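433aa long hypothetical phosphoribosylglycinamide formyl transferase (Pyrococcus horikoshii, PDB 2DWC) is probably a PurT-like member of the ATP-grasp superfamily, here with adenosine-5'-diphosphate bound. Local coordinates at residues B[366-378]-B[389-403]. Numbering follows the deposited sequence.
With SO4 (sulfate ion), chain F.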
loop_
_atom_site.group_PDB
_atom_site.type_symbol
_atom_site.label_atom_id
_atom_site.label_comp_id
_atom_site.label_asym_id
_atom_site.label_seq_id
_atom_site.Cartn_x
_atom_site.Cartn_y
_atom_site.Cartn_z
ATOM N N LEU B 366 0.133 2.799 -18.661
ATOM C CA LEU B 366 0.323 3.627 -17.465
ATOM C C LEU B 366 0.112 5.121 -17.705
ATOM O O LEU B 366 0.370 5.942 -16.835
ATOM C CB LEU B 366 1.699 3.335 -16.814
ATOM C CG LEU B 366 1.864 1.844 -16.435
ATOM C CD1 LEU B 366 3.167 1.699 -15.608
ATOM C CD2 LEU B 366 0.690 1.331 -15.580
ATOM N N SER B 367 -0.347 5.466 -18.908
ATOM C CA SER B 367 -0.653 6.871 -19.234
ATOM C C SER B 367 -2.169 7.103 -19.056
ATOM O O SER B 367 -2.660 8.243 -19.095
ATOM C CB SER B 367 -0.228 7.185 -20.690
ATOM O OG SER B 367 1.169 7.398 -20.806
ATOM N N VAL B 368 -2.915 6.023 -18.878
ATOM C CA VAL B 368 -4.371 6.112 -18.649
ATOM C C VAL B 368 -4.633 6.698 -17.262
ATOM O O VAL B 368 -4.185 6.155 -16.216
ATOM C CB VAL B 368 -5.022 4.715 -18.771
ATOM C CG1 VAL B 368 -6.543 4.790 -18.453
ATOM C CG2 VAL B 368 -4.757 4.142 -20.179
ATOM N N PRO B 369 -5.358 7.816 -17.191
ATOM C CA PRO B 369 -5.627 8.420 -15.876
ATOM C C PRO B 369 -6.599 7.618 -15.019
ATOM O O PRO B 369 -7.465 6.878 -15.545
ATOM C CB PRO B 369 -6.177 9.819 -16.226
ATOM C CG PRO B 369 -6.793 9.620 -17.559
ATOM C CD PRO B 369 -5.842 8.681 -18.296
ATOM N N ASN B 370 -6.415 7.745 -13.704
ATOM C CA ASN B 370 -7.271 7.082 -12.714
ATOM C C ASN B 370 -7.209 5.565 -12.812
ATOM O O ASN B 370 -8.218 4.880 -12.673
ATOM C CB ASN B 370 -8.737 7.517 -12.882
ATOM C CG ASN B 370 -8.908 9.039 -12.805
ATOM O OD1 ASN B 370 -8.147 9.727 -12.142
ATOM N ND2 ASN B 370 -9.937 9.557 -13.471
ATOM N N ALA B 371 -6.028 5.048 -13.124
ATOM C CA ALA B 371 -5.840 3.607 -13.146
ATOM C C ALA B 371 -4.369 3.340 -12.882
ATOM O O ALA B 371 -3.532 4.242 -12.926
ATOM C CB ALA B 371 -6.194 3.050 -14.495
ATOM N N THR B 372 -4.066 2.090 -12.562
ATOM C CA THR B 372 -2.669 1.702 -12.420
ATOM C C THR B 372 -2.627 0.195 -12.502
ATOM O O THR B 372 -3.651 -0.423 -12.776
ATOM C CB THR B 372 -1.997 2.218 -11.102
ATOM O OG1 THR B 372 -0.571 1.996 -11.216
ATOM C CG2 THR B 372 -2.542 1.493 -9.866
ATOM N N VAL B 373 -1.448 -0.410 -12.343
ATOM C CA VAL B 373 -1.404 -1.862 -12.363
ATOM C C VAL B 373 -0.615 -2.360 -11.152
ATOM O O VAL B 373 0.167 -1.608 -10.542
ATOM C CB VAL B 373 -0.688 -2.441 -13.644
ATOM C CG1 VAL B 373 -1.446 -2.001 -14.941
ATOM C CG2 VAL B 373 0.744 -1.981 -13.667
ATOM N N ARG B 374 -0.848 -3.609 -10.793
ATOM C CA ARG B 374 -0.059 -4.266 -9.726
ATOM C C ARG B 374 0.415 -5.542 -10.400
ATOM O O ARG B 374 -0.405 -6.272 -11.015
ATOM C CB ARG B 374 -0.886 -4.572 -8.465
ATOM C CG ARG B 374 -0.728 -3.481 -7.393
ATOM C CD ARG B 374 -1.665 -2.331 -7.539
ATOM N NE ARG B 374 -1.367 -1.289 -6.542
ATOM C CZ ARG B 374 -0.399 -0.371 -6.697
ATOM N NH1 ARG B 374 0.349 -0.372 -7.810
ATOM N NH2 ARG B 374 -0.143 0.523 -5.742
ATOM N N LEU B 375 1.732 -5.803 -10.320
ATOM C CA LEU B 375 2.327 -6.975 -10.969
ATOM C C LEU B 375 2.813 -7.768 -9.757
ATOM O O LEU B 375 3.575 -7.240 -8.929
ATOM C CB LEU B 375 3.472 -6.513 -11.877
ATOM C CG LEU B 375 2.986 -5.562 -13.010
ATOM C CD1 LEU B 375 4.212 -5.073 -13.847
ATOM C CD2 LEU B 375 2.026 -6.352 -13.964
ATOM N N PHE B 376 2.448 -9.049 -9.728
ATOM C CA PHE B 376 2.629 -9.807 -8.498
ATOM C C PHE B 376 3.984 -10.312 -8.168
ATOM O O PHE B 376 4.210 -10.701 -7.022
ATOM C CB PHE B 376 1.615 -10.979 -8.431
ATOM C CG PHE B 376 0.157 -10.552 -8.639
ATOM C CD1 PHE B 376 -0.312 -9.322 -8.175
ATOM C CD2 PHE B 376 -0.745 -11.446 -9.251
ATOM C CE1 PHE B 376 -1.672 -8.968 -8.314
ATOM C CE2 PHE B 376 -2.088 -11.098 -9.382
ATOM C CZ PHE B 376 -2.546 -9.874 -8.919
ATOM N N GLY B 377 4.898 -10.322 -9.128
ATOM C CA GLY B 377 6.219 -10.822 -8.767
ATOM C C GLY B 377 6.406 -12.315 -8.903
ATOM O O GLY B 377 7.430 -12.841 -8.454
ATOM N N LYS B 378 5.456 -13.021 -9.529
ATOM C CA LYS B 378 5.594 -14.486 -9.632
ATOM C C LYS B 378 6.770 -14.763 -10.563
ATOM O O LYS B 378 6.814 -14.287 -11.665
ATOM C CB LYS B 378 4.307 -15.118 -10.175
ATOM C CG LYS B 378 3.179 -14.950 -9.163
ATOM C CD LYS B 378 1.838 -15.500 -9.699
ATOM C CE LYS B 378 0.763 -15.197 -8.633
ATOM N NZ LYS B 378 -0.570 -15.834 -9.003
ATOM N N ILE B 389 -2.852 -7.358 -11.970
ATOM C CA ILE B 389 -4.199 -6.817 -12.196
ATOM C C ILE B 389 -4.113 -5.358 -12.607
ATOM O O ILE B 389 -3.176 -4.651 -12.237
ATOM C CB ILE B 389 -5.124 -6.792 -10.925
ATOM C CG1 ILE B 389 -4.366 -6.163 -9.730
ATOM C CG2 ILE B 389 -5.695 -8.171 -10.653
ATOM C CD1 ILE B 389 -5.306 -5.705 -8.622
ATOM N N ALA B 390 -5.094 -4.915 -13.389
ATOM C CA ALA B 390 -5.222 -3.497 -13.672
ATOM C C ALA B 390 -6.303 -3.036 -12.659
ATOM O O ALA B 390 -7.274 -3.765 -12.399
ATOM C CB ALA B 390 -5.742 -3.266 -15.131
ATOM N N LEU B 391 -6.120 -1.843 -12.082
ATOM C CA LEU B 391 -7.072 -1.264 -11.105
ATOM C C LEU B 391 -7.483 0.087 -11.682
ATOM O O LEU B 391 -6.635 0.809 -12.181
ATOM C CB LEU B 391 -6.368 -0.940 -9.789
ATOM C CG LEU B 391 -6.306 -1.924 -8.633
ATOM C CD1 LEU B 391 -5.415 -1.326 -7.529
ATOM C CD2 LEU B 391 -7.713 -2.158 -8.099
ATOM N N ALA B 392 -8.755 0.449 -11.587
ATOM C CA ALA B 392 -9.169 1.744 -12.100
ATOM C C ALA B 392 -10.299 2.258 -11.209
ATOM O O ALA B 392 -11.082 1.461 -10.688
ATOM C CB ALA B 392 -9.671 1.618 -13.548
ATOM N N TRP B 393 -10.403 3.573 -11.051
ATOM C CA TRP B 393 -11.494 4.120 -10.216
ATOM C C TRP B 393 -12.186 5.275 -10.947
ATOM O O TRP B 393 -11.588 5.935 -11.803
ATOM C CB TRP B 393 -10.938 4.636 -8.893
ATOM C CG TRP B 393 -9.580 5.385 -9.023
ATOM C CD1 TRP B 393 -9.399 6.744 -9.106
ATOM C CD2 TRP B 393 -8.266 4.802 -9.185
ATOM N NE1 TRP B 393 -8.066 7.042 -9.321
ATOM C CE2 TRP B 393 -7.353 5.869 -9.369
ATOM C CE3 TRP B 393 -7.776 3.484 -9.200
ATOM C CZ2 TRP B 393 -5.969 5.661 -9.560
ATOM C CZ3 TRP B 393 -6.393 3.273 -9.396
ATOM C CH2 TRP B 393 -5.509 4.360 -9.567
ATOM N N ASP B 394 -13.425 5.537 -10.555
ATOM C CA ASP B 394 -14.180 6.633 -11.191
ATOM C C ASP B 394 -15.462 6.810 -10.401
ATOM O O ASP B 394 -15.909 5.918 -9.719
ATOM C CB ASP B 394 -14.544 6.268 -12.624
ATOM C CG ASP B 394 -15.028 7.474 -13.424
ATOM O OD1 ASP B 394 -16.250 7.722 -13.484
ATOM O OD2 ASP B 394 -14.164 8.175 -13.971
ATOM N N LYS B 395 -16.049 7.997 -10.502
ATOM C CA LYS B 395 -17.324 8.243 -9.842
ATOM C C LYS B 395 -18.375 7.310 -10.398
ATOM O O LYS B 395 -19.384 7.013 -9.732
ATOM C CB LYS B 395 -17.734 9.698 -10.073
ATOM C CG LYS B 395 -16.950 10.652 -9.219
ATOM C CD LYS B 395 -17.342 12.109 -9.459
ATOM C CE LYS B 395 -16.607 13.042 -8.482
ATOM N NZ LYS B 395 -15.121 12.902 -8.566
ATOM N N ASP B 396 -18.177 6.855 -11.631
ATOM C CA ASP B 396 -19.116 5.949 -12.292
ATOM C C ASP B 396 -18.460 4.583 -12.378
ATOM O O ASP B 396 -17.459 4.417 -13.102
ATOM C CB ASP B 396 -19.420 6.488 -13.706
ATOM C CG ASP B 396 -20.464 5.673 -14.473
ATOM O OD1 ASP B 396 -21.056 6.242 -15.418
ATOM O OD2 ASP B 396 -20.709 4.490 -14.187
ATOM N N VAL B 397 -19.021 3.620 -11.652
ATOM C CA VAL B 397 -18.474 2.256 -11.640
ATOM C C VAL B 397 -18.363 1.609 -13.025
ATOM O O VAL B 397 -17.432 0.843 -13.283
ATOM C CB VAL B 397 -19.281 1.358 -10.642
ATOM C CG1 VAL B 397 -20.661 1.059 -11.184
ATOM C CG2 VAL B 397 -18.519 0.045 -10.346
ATOM N N GLU B 398 -19.268 1.939 -13.961
ATOM C CA GLU B 398 -19.177 1.342 -15.288
ATOM C C GLU B 398 -17.988 1.903 -16.063
ATOM O O GLU B 398 -17.403 1.197 -16.890
ATOM C CB GLU B 398 -20.501 1.544 -16.072
ATOM C CG GLU B 398 -21.695 0.892 -15.351
ATOM C CD GLU B 398 -23.000 0.941 -16.150
ATOM O OE1 GLU B 398 -23.152 1.822 -17.030
ATOM O OE2 GLU B 398 -23.887 0.098 -15.882
ATOM N N VAL B 399 -17.633 3.159 -15.801
ATOM C CA VAL B 399 -16.480 3.771 -16.430
ATOM C C VAL B 399 -15.231 3.057 -15.860
ATOM O O VAL B 399 -14.314 2.698 -16.597
ATOM C CB VAL B 399 -16.410 5.276 -16.119
ATOM C CG1 VAL B 399 -15.089 5.832 -16.637
ATOM C CG2 VAL B 399 -17.595 6.018 -16.807
ATOM N N ALA B 400 -15.203 2.845 -14.553
ATOM C CA ALA B 400 -14.047 2.131 -13.963
ATOM C C ALA B 400 -13.923 0.705 -14.509
ATOM O O ALA B 400 -12.803 0.264 -14.807
ATOM C CB ALA B 400 -14.156 2.124 -12.438
ATOM N N LYS B 401 -15.044 -0.021 -14.656
ATOM C CA LYS B 401 -15.008 -1.377 -15.228
ATOM C C LYS B 401 -14.397 -1.370 -16.629
ATOM O O LYS B 401 -13.502 -2.172 -16.948
ATOM C CB LYS B 401 -16.428 -1.990 -15.329
ATOM C CG LYS B 401 -17.116 -2.242 -14.015
ATOM C CD LYS B 401 -18.585 -2.575 -14.211
ATOM C CE LYS B 401 -18.786 -3.878 -15.008
ATOM N NZ LYS B 401 -20.253 -4.169 -15.165
ATOM N N ARG B 402 -14.876 -0.464 -17.489
ATOM C CA ARG B 402 -14.347 -0.421 -18.849
ATOM C C ARG B 402 -12.895 0.002 -18.854
ATOM O O ARG B 402 -12.098 -0.522 -19.633
ATOM C CB ARG B 402 -15.170 0.532 -19.742
ATOM C CG ARG B 402 -16.460 -0.091 -20.278
ATOM C CD ARG B 402 -17.173 0.853 -21.289
ATOM N NE ARG B 402 -17.423 2.188 -20.724
ATOM C CZ ARG B 402 -18.542 2.561 -20.100
ATOM N NH1 ARG B 402 -19.558 1.710 -19.952
ATOM N NH2 ARG B 402 -18.636 3.784 -19.602
ATOM N N LYS B 403 -12.528 0.935 -17.982
ATOM C CA LYS B 403 -11.144 1.373 -17.951
ATOM C C LYS B 403 -10.142 0.302 -17.476
ATOM O O LYS B 403 -9.050 0.170 -18.073
ATOM C CB LYS B 403 -11.033 2.591 -17.082
ATOM C CG LYS B 403 -9.671 3.184 -17.028
ATOM C CD LYS B 403 -9.752 4.524 -16.335
ATOM C CE LYS B 403 -10.225 5.614 -17.299
ATOM N NZ LYS B 403 -10.068 6.965 -16.697
HETATM S S SO4 F . -0.758 -19.706 -8.385
HETATM O O1 SO4 F . -1.012 -20.741 -9.441
HETATM O O2 SO4 F . -1.991 -19.572 -7.541
HETATM O O3 SO4 F . 0.403 -20.139 -7.538
HETATM O O4 SO4 F . -0.432 -18.401 -9.047
HETATM O O HOH W 1 -11.791 7.125 -14.321
#
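The indole of Trp393 lies over the backbone of Asn370 and Ala371, where an antiparallel strand pair meets its incoming loop; it illustrates how an aromatic face can cover a peptide whose carbonyl is already bonded in the sheet. Asn370 O sits 3.4 Å above the Trp393 ring plane, over its centre, while accepting a hydrogen bond from Trp393 N at 3.0 Å. With chi1 at 40°, Trp393 CG stands between its own backbone N and carbonyl carbon, which folds the indole back across the neighbouring strand. Asn370 CB adds a CH-pi contact over the five-membered ring, and the Asn370 amide plane is turned 45° from the indole.

Lys403 closes the same end from the helix. Its chain, bent at chi3 (-81°), slides past Val368 in the opposite direction, Lys403 CG to Val368 CG1 3.8 Å, and brings Lys403 NZ within 2.8 Å of Pro369 O, above the carbonyl plane. One water accepts from Lys403 NZ and Asn370 ND2 and donates to Trp393 O and Asp394 OD2, tying loop, strand end and helix together.

Farther along, Thr372–Leu391 and Arg374–Ile389 are hydrogen-bonded pairs. Arg374 CD packs on Leu391 CD1 at 3.9 Å, while Arg374 NH2 forms a salt bridge with Glu37 OE1 of the second subunit.

In the PurT C-terminal region, strand 386-393 runs between strands 371-375 and 343-349, and helix 397-409 covers Val373 and Ala390; helix 303-306, from earlier in the chain, meets Leu391 and Trp393.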